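Local coordinates for AT5G66160 protein (Arabidopsis thaliana, PDB 7BVW) that is involved in the trafficking of vacuolar proteins, probably as a sorting receptor, and carries in this piece a zinc-binding RING-H2 domain that functions as an E3 ligase, at residues E29-C34 and A52-C57; P15-T20 and E42-L47. All coordinates share one frame; numbering follows the deposited sequence.

Overall arrangement
A zinc site and a small antiparallel sheet adjoin in this RING-H2 domain, where the two interactions lie with their centres about 9 Å apart. Along the chain their segments alternate, in the order 15-20, 29-34, 42-47 and 52-57. Interaction 1 gathers the four ligands of one zinc ion from a loop and from the junction of strand 52-54 with helix 55-65. Interaction 2 pairs strand 16-18 with strand 43-46, the middle strand of an antiparallel sheet whose other edge is strand 52-54. The two meet through that shared sheet and through a hydrogen bond between H54 and E42, which ties the zinc site of the E3 ligase domain to its sheet.

Interaction 1: E29-C34 and A52-C57; sequences ETCAIC and AFHLNC. With ZN (zinc ion), chain C; ZN (zinc ion), chain E.
C31 and C34 meet H54 and C57 around a zinc ion, one ligand pair from each segment. The three sulfurs stand at metal-bond length, C31 SG among them at 2.4 Å from the zinc, and H54 ND1 completes the site at 2.3 Å. With C31 SG anti to its backbone N (chi1 176°), the sulfur points to the zinc and to the backbone N of H54. C34 SG sits between its own N and carbonyl carbon, in the crowded position; from there it approaches the H54 imidazole at its edge and in its plane, 3.3 Å from ND1. Such a C3H site is one half of the RING cross-brace, in which C49, H51, C69 and C72 hold the second zinc.

The next shell fixes the ligands. The backbone N of H54 donates to C31 SG at 3.5 Å with an N-H...S angle of 162°, and I33 N adds a weak bond to the same sulfur, which would probably temper the thiolate's charge. On the far side of the imidazole, NE2 is hydrogen-bonded to E42 OE1, a second-shell carboxylate that is likely to steady the ring's rotation. I33 crosses F53 at about a right angle, its CG1 3.6 Å from F53 CD2, and sets CG2 3.7 Å from C57 CB. A water accepts a hydrogen bond from A32 N at 3.0 Å and lies within hydrogen-bonding reach of T30 O and A52 O, bridging the backbones. Farther along, E29 OE1 binds an additional zinc at 2.0 Å, together with H24.

I33 occupies the position where RING E3 ligases commonly contact their E2 partner. F53 and I33 both rest on I58 of helix 55-65, Y38 meets the H54 ring edge-to-face, and backbone bonding of F53 with R45 joins the site to strand 43-46.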
ATOM      1  N   GLU A  29     -12.691   2.164   2.684  1.00 22.23           N
ATOM      2  CA  GLU A  29     -13.166   1.598   3.940  1.00 23.87           C
ATOM      3  C   GLU A  29     -12.364   0.398   4.420  1.00 20.33           C
ATOM      4  O   GLU A  29     -12.284   0.172   5.632  1.00 18.55           O
ATOM      5  CB  GLU A  29     -14.636   1.180   3.803  1.00 27.24           C
ATOM      6  CG  GLU A  29     -15.533   2.235   3.171  1.00 28.55           C
ATOM      7  CD  GLU A  29     -15.764   3.420   4.081  1.00 29.62           C
ATOM      8  OE1 GLU A  29     -15.674   3.243   5.314  1.00 27.96           O
ATOM      9  OE2 GLU A  29     -16.029   4.529   3.567  1.00 31.79           O
ATOM     10  N   THR A  30     -11.769  -0.378   3.515  1.00 16.26           N
ATOM     11  CA  THR A  30     -11.230  -1.680   3.875  1.00 19.03           C
ATOM     12  C   THR A  30      -9.902  -1.923   3.175  1.00 14.44           C
ATOM     13  O   THR A  30      -9.720  -1.535   2.018  1.00 15.79           O
ATOM     14  CB  THR A  30     -12.225  -2.794   3.512  1.00 21.45           C
ATOM     15  OG1 THR A  30     -13.513  -2.478   4.055  1.00 25.92           O
ATOM     16  CG2 THR A  30     -11.772  -4.137   4.063  1.00 20.66           C
ATOM     17  N   CYS A  31      -8.978  -2.564   3.885  1.00 15.85           N
ATOM     18  CA  CYS A  31      -7.721  -3.010   3.296  1.00 16.38           C
ATOM     19  C   CYS A  31      -7.948  -4.329   2.565  1.00 19.96           C
ATOM     20  O   CYS A  31      -8.401  -5.308   3.167  1.00 21.70           O
ATOM     21  CB  CYS A  31      -6.652  -3.169   4.374  1.00 12.95           C
ATOM     22  SG  CYS A  31      -5.087  -3.815   3.763  1.00 14.16           S
ATOM     23  N   ALA A  32      -7.626  -4.359   1.269  1.00 20.47           N
ATOM     24  CA  ALA A  32      -7.858  -5.555   0.465  1.00 18.59           C
ATOM     25  C   ALA A  32      -6.912  -6.695   0.817  1.00 19.46           C
ATOM     26  O   ALA A  32      -7.199  -7.848   0.479  1.00 17.28           O
ATOM     27  CB  ALA A  32      -7.730  -5.221  -1.023  1.00 16.33           C
ATOM     28  N   ILE A  33      -5.797  -6.404   1.488  1.00 20.92           N
ATOM     29  CA  ILE A  33      -4.803  -7.435   1.768  1.00 20.31           C
ATOM     30  C   ILE A  33      -5.207  -8.274   2.975  1.00 19.41           C
ATOM     31  O   ILE A  33      -5.005  -9.494   2.991  1.00 21.16           O
ATOM     32  CB  ILE A  33      -3.419  -6.785   1.954  1.00 16.55           C
ATOM     33  CG1 ILE A  33      -2.958  -6.142   0.641  1.00 15.35           C
ATOM     34  CG2 ILE A  33      -2.399  -7.804   2.431  1.00 17.46           C
ATOM     35  CD1 ILE A  33      -1.564  -5.558   0.699  1.00 14.37           C
ATOM     36  N   CYS A  34      -5.789  -7.647   3.999  1.00 18.85           N
ATOM     37  CA  CYS A  34      -6.191  -8.356   5.206  1.00 16.73           C
ATOM     38  C   CYS A  34      -7.699  -8.394   5.416  1.00 17.20           C
ATOM     39  O   CYS A  34      -8.158  -9.097   6.325  1.00 17.67           O
ATOM     40  CB  CYS A  34      -5.526  -7.729   6.441  1.00 17.91           C
ATOM     41  SG  CYS A  34      -6.112  -6.074   6.851  1.00 19.09           S
ATOM     42  N   ALA A  52      -4.841   2.263  -1.792  1.00 18.67           N
ATOM     43  CA  ALA A  52      -4.221   2.389  -0.484  1.00 18.12           C
ATOM     44  C   ALA A  52      -4.433   1.123   0.335  1.00 15.77           C
ATOM     45  O   ALA A  52      -5.396   0.377   0.136  1.00 16.62           O
ATOM     46  CB  ALA A  52      -4.772   3.602   0.271  1.00 16.05           C
ATOM     47  N   PHE A  53      -3.508   0.887   1.262  1.00 17.01           N
ATOM     48  CA  PHE A  53      -3.550  -0.298   2.103  1.00 14.80           C
ATOM     49  C   PHE A  53      -3.030   0.055   3.487  1.00 16.59           C
ATOM     50  O   PHE A  53      -2.446   1.120   3.697  1.00 14.98           O
ATOM     51  CB  PHE A  53      -2.704  -1.442   1.524  1.00 13.48           C
ATOM     52  CG  PHE A  53      -2.991  -1.751   0.082  1.00 15.12           C
ATOM     53  CD1 PHE A  53      -2.349  -1.060  -0.932  1.00 15.28           C
ATOM     54  CD2 PHE A  53      -3.885  -2.750  -0.259  1.00 14.72           C
ATOM     55  CE1 PHE A  53      -2.609  -1.348  -2.258  1.00 16.61           C
ATOM     56  CE2 PHE A  53      -4.146  -3.041  -1.584  1.00 16.15           C
ATOM     57  CZ  PHE A  53      -3.506  -2.339  -2.586  1.00 15.61           C
ATOM     58  N   HIS A  54      -3.247  -0.858   4.431  1.00 14.02           N
ATOM     59  CA  HIS A  54      -2.478  -0.843   5.666  1.00 15.04           C
ATOM     60  C   HIS A  54      -0.993  -0.815   5.327  1.00 13.62           C
ATOM     61  O   HIS A  54      -0.532  -1.558   4.455  1.00 12.65           O
ATOM     62  CB  HIS A  54      -2.805  -2.078   6.516  1.00 14.95           C
ATOM     63  CG  HIS A  54      -4.077  -1.965   7.297  1.00 14.52           C
ATOM     64  ND1 HIS A  54      -4.964  -3.012   7.429  1.00 15.03           N
ATOM     65  CD2 HIS A  54      -4.598  -0.937   8.007  1.00 14.39           C
ATOM     66  CE1 HIS A  54      -5.984  -2.629   8.177  1.00 16.59           C
ATOM     67  NE2 HIS A  54      -5.787  -1.373   8.540  1.00 15.65           N
ATOM     68  N   LEU A  55      -0.250   0.064   6.005  1.00 13.39           N
ATOM     69  CA  LEU A  55       1.179   0.190   5.735  1.00 13.56           C
ATOM     70  C   LEU A  55       1.894  -1.146   5.916  1.00 15.59           C
ATOM     71  O   LEU A  55       2.681  -1.562   5.059  1.00 16.12           O
ATOM     72  CB  LEU A  55       1.788   1.263   6.639  1.00 14.81           C
ATOM     73  CG  LEU A  55       3.288   1.543   6.496  1.00 15.05           C
ATOM     74  CD1 LEU A  55       3.542   3.031   6.649  1.00 14.94           C
ATOM     75  CD2 LEU A  55       4.115   0.759   7.516  1.00 15.33           C
ATOM     76  N   ASN A  56       1.617  -1.841   7.022  1.00 15.52           N
ATOM     77  CA  ASN A  56       2.266  -3.125   7.274  1.00 17.39           C
ATOM     78  C   ASN A  56       1.853  -4.174   6.249  1.00 16.50           C
ATOM     79  O   ASN A  56       2.649  -5.051   5.895  1.00 14.10           O
ATOM     80  CB  ASN A  56       1.944  -3.609   8.686  1.00 21.51           C
ATOM     81  CG  ASN A  56       2.796  -2.938   9.737  1.00 29.30           C
ATOM     82  OD1 ASN A  56       3.892  -2.460   9.450  1.00 32.38           O
ATOM     83  ND2 ASN A  56       2.303  -2.911  10.969  1.00 31.62           N
ATOM     84  N   CYS A  57       0.612  -4.105   5.763  1.00 14.97           N
ATOM     85  CA  CYS A  57       0.130  -5.117   4.827  1.00 12.66           C
ATOM     86  C   CYS A  57       0.813  -4.989   3.470  1.00 15.81           C
ATOM     87  O   CYS A  57       1.309  -5.979   2.919  1.00 15.43           O
ATOM     88  CB  CYS A  57      -1.387  -5.013   4.680  1.00 12.33           C
ATOM     89  SG  CYS A  57      -2.297  -5.586   6.126  1.00 14.60           S
TER
HETATM   90 ZN    ZN C 401      -4.453  -4.654   5.933  1.00 18.25          ZN
HETATM   91 ZN    ZN E 403     -16.522   4.851   6.161  0.50 28.88          ZN
HETATM   92  O   HOH W   1      -7.336  -1.621   0.026  1.00 17.97           O

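Interaction 2: P15-T20 and E42-L47; sequences PCFTFT and ESLRLL
F17 and L44 face each other as a hydrogen-bonded antiparallel pair, and backbone bonds on both sides of them fix the register of the two strands. L44 N reaches F17 O at 2.7 Å, nearly along the C=O axis (175°), and F17 N returns a bond to L44 O at 2.9 Å. Beyond this pair, L46 N donates to P15 O at 3.0 Å and F19 N to E42 O at 2.8 Å. Between these bonds come the non-hydrogen-bonded pairs C16 with R45 and T18 with S43, where CA-H...O contacts from C16 to L44 O and from T18 to E42 O add to the ladder.

The strand axes make an angle of 144°, so the pair is antiparallel with a marked twist. Strand 43-46 also pairs with strand 52-54, through R45 and F53, in the beta-hairpin of the RING fold; strand 16-18 thus extends that hairpin to a three-stranded sheet.

Apolar contacts gather on the face that carries F17 and L44. With its CG between the backbone N and carbonyl carbon (chi1 57°), the F17 ring takes L44 CB over one face in a CH-pi contact, 4.1 Å from the ring centroid and offset toward the rim. L46 CB lies at the edge of the same ring, 4.0 Å from CE1. An alanine at F17 would probably leave L44 CB and L46 CB without their aromatic partner and open a gap toward A23 and A27 of helix 21-27. Alongside, F19 CB touches L44 CD1 at 3.9 Å, while the F19 ring goes on to meet those of Y38 and H24.

On the other face, R45 NH1 passes 3.7 Å from C16 CB. The guanidinium is anchored beyond the strand pair, where NE forms a salt bridge with D59 of helix 55-65.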
ATOM      1  N   PRO A  15       4.568   6.996  -0.181  1.00 18.99           N
ATOM      2  CA  PRO A  15       3.793   7.900   0.676  1.00 18.26           C
ATOM      3  C   PRO A  15       2.956   7.130   1.686  1.00 19.96           C
ATOM      4  O   PRO A  15       2.382   6.083   1.379  1.00 16.64           O
ATOM      5  CB  PRO A  15       2.911   8.663  -0.320  1.00 16.50           C
ATOM      6  CG  PRO A  15       3.607   8.524  -1.633  1.00 17.82           C
ATOM      7  CD  PRO A  15       4.235   7.167  -1.605  1.00 19.04           C
ATOM      8  N   CYS A  16       2.894   7.663   2.904  1.00 22.77           N
ATOM      9  CA  CYS A  16       2.114   7.063   3.974  1.00 23.59           C
ATOM     10  C   CYS A  16       1.347   8.151   4.710  1.00 23.00           C
ATOM     11  O   CYS A  16       1.771   9.308   4.759  1.00 23.38           O
ATOM     12  CB  CYS A  16       3.001   6.287   4.959  1.00 25.32           C
ATOM     13  SG  CYS A  16       4.092   7.315   5.966  1.00 30.22           S
ATOM     14  N   PHE A  17       0.213   7.763   5.290  1.00 20.21           N
ATOM     15  CA  PHE A  17      -0.663   8.704   5.969  1.00 21.00           C
ATOM     16  C   PHE A  17      -1.484   7.955   7.010  1.00 22.53           C
ATOM     17  O   PHE A  17      -1.542   6.722   7.018  1.00 24.07           O
ATOM     18  CB  PHE A  17      -1.563   9.443   4.970  1.00 19.61           C
ATOM     19  CG  PHE A  17      -2.408   8.536   4.119  1.00 21.41           C
ATOM     20  CD1 PHE A  17      -1.884   7.929   2.988  1.00 21.03           C
ATOM     21  CD2 PHE A  17      -3.734   8.305   4.442  1.00 22.43           C
ATOM     22  CE1 PHE A  17      -2.662   7.099   2.204  1.00 22.73           C
ATOM     23  CE2 PHE A  17      -4.517   7.479   3.660  1.00 22.80           C
ATOM     24  CZ  PHE A  17      -3.981   6.873   2.541  1.00 24.25           C
ATOM     25  N   THR A  18      -2.118   8.719   7.897  1.00 24.29           N
ATOM     26  CA  THR A  18      -2.926   8.174   8.981  1.00 27.68           C
ATOM     27  C   THR A  18      -4.403   8.229   8.608  1.00 25.29           C
ATOM     28  O   THR A  18      -4.870   9.215   8.031  1.00 22.39           O
ATOM     29  CB  THR A  18      -2.680   8.949  10.281  1.00 31.61           C
ATOM     30  OG1 THR A  18      -1.307   8.820  10.672  1.00 34.47           O
ATOM     31  CG2 THR A  18      -3.566   8.425  11.400  1.00 32.76           C
ATOM     32  N   PHE A  19      -5.133   7.162   8.933  1.00 25.55           N
ATOM     33  CA  PHE A  19      -6.562   7.087   8.633  1.00 22.27           C
ATOM     34  C   PHE A  19      -7.324   7.981   9.604  1.00 22.29           C
ATOM     35  O   PHE A  19      -7.605   7.592  10.739  1.00 24.27           O
ATOM     36  CB  PHE A  19      -7.053   5.646   8.709  1.00 20.39           C
ATOM     37  CG  PHE A  19      -8.454   5.454   8.194  1.00 20.23           C
ATOM     38  CD1 PHE A  19      -8.690   5.253   6.841  1.00 17.49           C
ATOM     39  CD2 PHE A  19      -9.537   5.480   9.058  1.00 21.83           C
ATOM     40  CE1 PHE A  19      -9.978   5.080   6.364  1.00 19.32           C
ATOM     41  CE2 PHE A  19     -10.824   5.306   8.587  1.00 22.03           C
ATOM     42  CZ  PHE A  19     -11.046   5.105   7.239  1.00 21.14           C
ATOM     43  N   THR A  20      -7.657   9.188   9.161  1.00 20.67           N
ATOM     44  CA  THR A  20      -8.437  10.142   9.937  1.00 25.08           C
ATOM     45  C   THR A  20      -9.659  10.574   9.130  1.00 25.76           C
ATOM     46  O   THR A  20      -9.951  10.021   8.065  1.00 21.46           O
ATOM     47  CB  THR A  20      -7.583  11.352  10.329  1.00 29.61           C
ATOM     48  OG1 THR A  20      -6.978  11.910   9.155  1.00 27.76           O
ATOM     49  CG2 THR A  20      -6.494  10.940  11.307  1.00 32.57           C
ATOM     50  N   GLU A  42      -5.012   4.400  12.199  1.00 22.43           N
ATOM     51  CA  GLU A  42      -4.129   3.425  11.584  1.00 20.40           C
ATOM     52  C   GLU A  42      -3.240   4.084  10.534  1.00 20.49           C
ATOM     53  O   GLU A  42      -3.547   5.150   9.993  1.00 20.77           O
ATOM     54  CB  GLU A  42      -4.935   2.296  10.950  1.00 18.10           C
ATOM     55  CG  GLU A  42      -5.575   1.358  11.948  1.00 23.62           C
ATOM     56  CD  GLU A  42      -6.351   0.249  11.274  1.00 28.20           C
ATOM     57  OE1 GLU A  42      -6.723   0.419  10.095  1.00 29.66           O
ATOM     58  OE2 GLU A  42      -6.577  -0.791  11.924  1.00 30.61           O
ATOM     59  N   SER A  43      -2.124   3.423  10.245  1.00 16.48           N
ATOM     60  CA  SER A  43      -1.156   3.896   9.265  1.00 20.41           C
ATOM     61  C   SER A  43      -1.399   3.208   7.929  1.00 20.44           C
ATOM     62  O   SER A  43      -1.487   1.978   7.866  1.00 19.68           O
ATOM     63  CB  SER A  43       0.275   3.632   9.737  1.00 24.67           C
ATOM     64  OG  SER A  43       0.609   4.451  10.848  1.00 28.31           O
ATOM     65  N   LEU A  44      -1.509   4.003   6.870  1.00 14.51           N
ATOM     66  CA  LEU A  44      -1.759   3.497   5.531  1.00 17.94           C
ATOM     67  C   LEU A  44      -0.647   3.934   4.588  1.00 19.02           C
ATOM     68  O   LEU A  44       0.102   4.873   4.867  1.00 19.92           O
ATOM     69  CB  LEU A  44      -3.110   3.985   4.989  1.00 17.01           C
ATOM     70  CG  LEU A  44      -4.374   3.182   5.312  1.00 19.69           C
ATOM     71  CD1 LEU A  44      -4.702   3.213   6.793  1.00 21.93           C
ATOM     72  CD2 LEU A  44      -5.532   3.720   4.496  1.00 18.57           C
ATOM     73  N   ARG A  45      -0.551   3.241   3.458  1.00 13.90           N
ATOM     74  CA  ARG A  45       0.351   3.619   2.382  1.00 17.27           C
ATOM     75  C   ARG A  45      -0.424   3.718   1.078  1.00 17.98           C
ATOM     76  O   ARG A  45      -1.449   3.056   0.893  1.00 16.72           O
ATOM     77  CB  ARG A  45       1.500   2.618   2.214  1.00 19.24           C
ATOM     78  CG  ARG A  45       2.737   2.926   3.040  1.00 22.42           C
ATOM     79  CD  ARG A  45       3.984   2.370   2.366  1.00 21.46           C
ATOM     80  NE  ARG A  45       4.990   1.923   3.326  1.00 21.97           N
ATOM     81  CZ  ARG A  45       5.820   2.731   3.978  1.00 23.95           C
ATOM     82  NH1 ARG A  45       5.759   4.042   3.786  1.00 22.47           N
ATOM     83  NH2 ARG A  45       6.703   2.229   4.832  1.00 22.12           N
ATOM     84  N   LEU A  46       0.080   4.551   0.174  1.00 17.30           N
ATOM     85  CA  LEU A  46      -0.538   4.776  -1.124  1.00 16.11           C
ATOM     86  C   LEU A  46       0.405   4.324  -2.229  1.00 16.80           C
ATOM     87  O   LEU A  46       1.594   4.657  -2.212  1.00 15.85           O
ATOM     88  CB  LEU A  46      -0.897   6.250  -1.314  1.00 17.18           C
ATOM     89  CG  LEU A  46      -1.629   6.566  -2.615  1.00 20.60           C
ATOM     90  CD1 LEU A  46      -2.989   5.887  -2.628  1.00 18.82           C
ATOM     91  CD2 LEU A  46      -1.764   8.070  -2.814  1.00 21.52           C
ATOM     92  N   LEU A  47      -0.130   3.568  -3.181  1.00 16.46           N
ATOM     93  CA  LEU A  47       0.574   3.145  -4.379  1.00 16.25           C
ATOM     94  C   LEU A  47       0.266   4.091  -5.530  1.00 16.88           C
ATOM     95  O   LEU A  47      -0.778   4.748  -5.542  1.00 15.27           O
ATOM     96  CB  LEU A  47       0.173   1.712  -4.752  1.00 18.28           C
ATOM     97  CG  LEU A  47       0.545   0.605  -3.758  1.00 17.62           C
ATOM     98  CD1 LEU A  47       0.303  -0.774  -4.363  1.00 13.84           C
ATOM     99  CD2 LEU A  47       1.993   0.746  -3.297  1.00 19.65           C
TER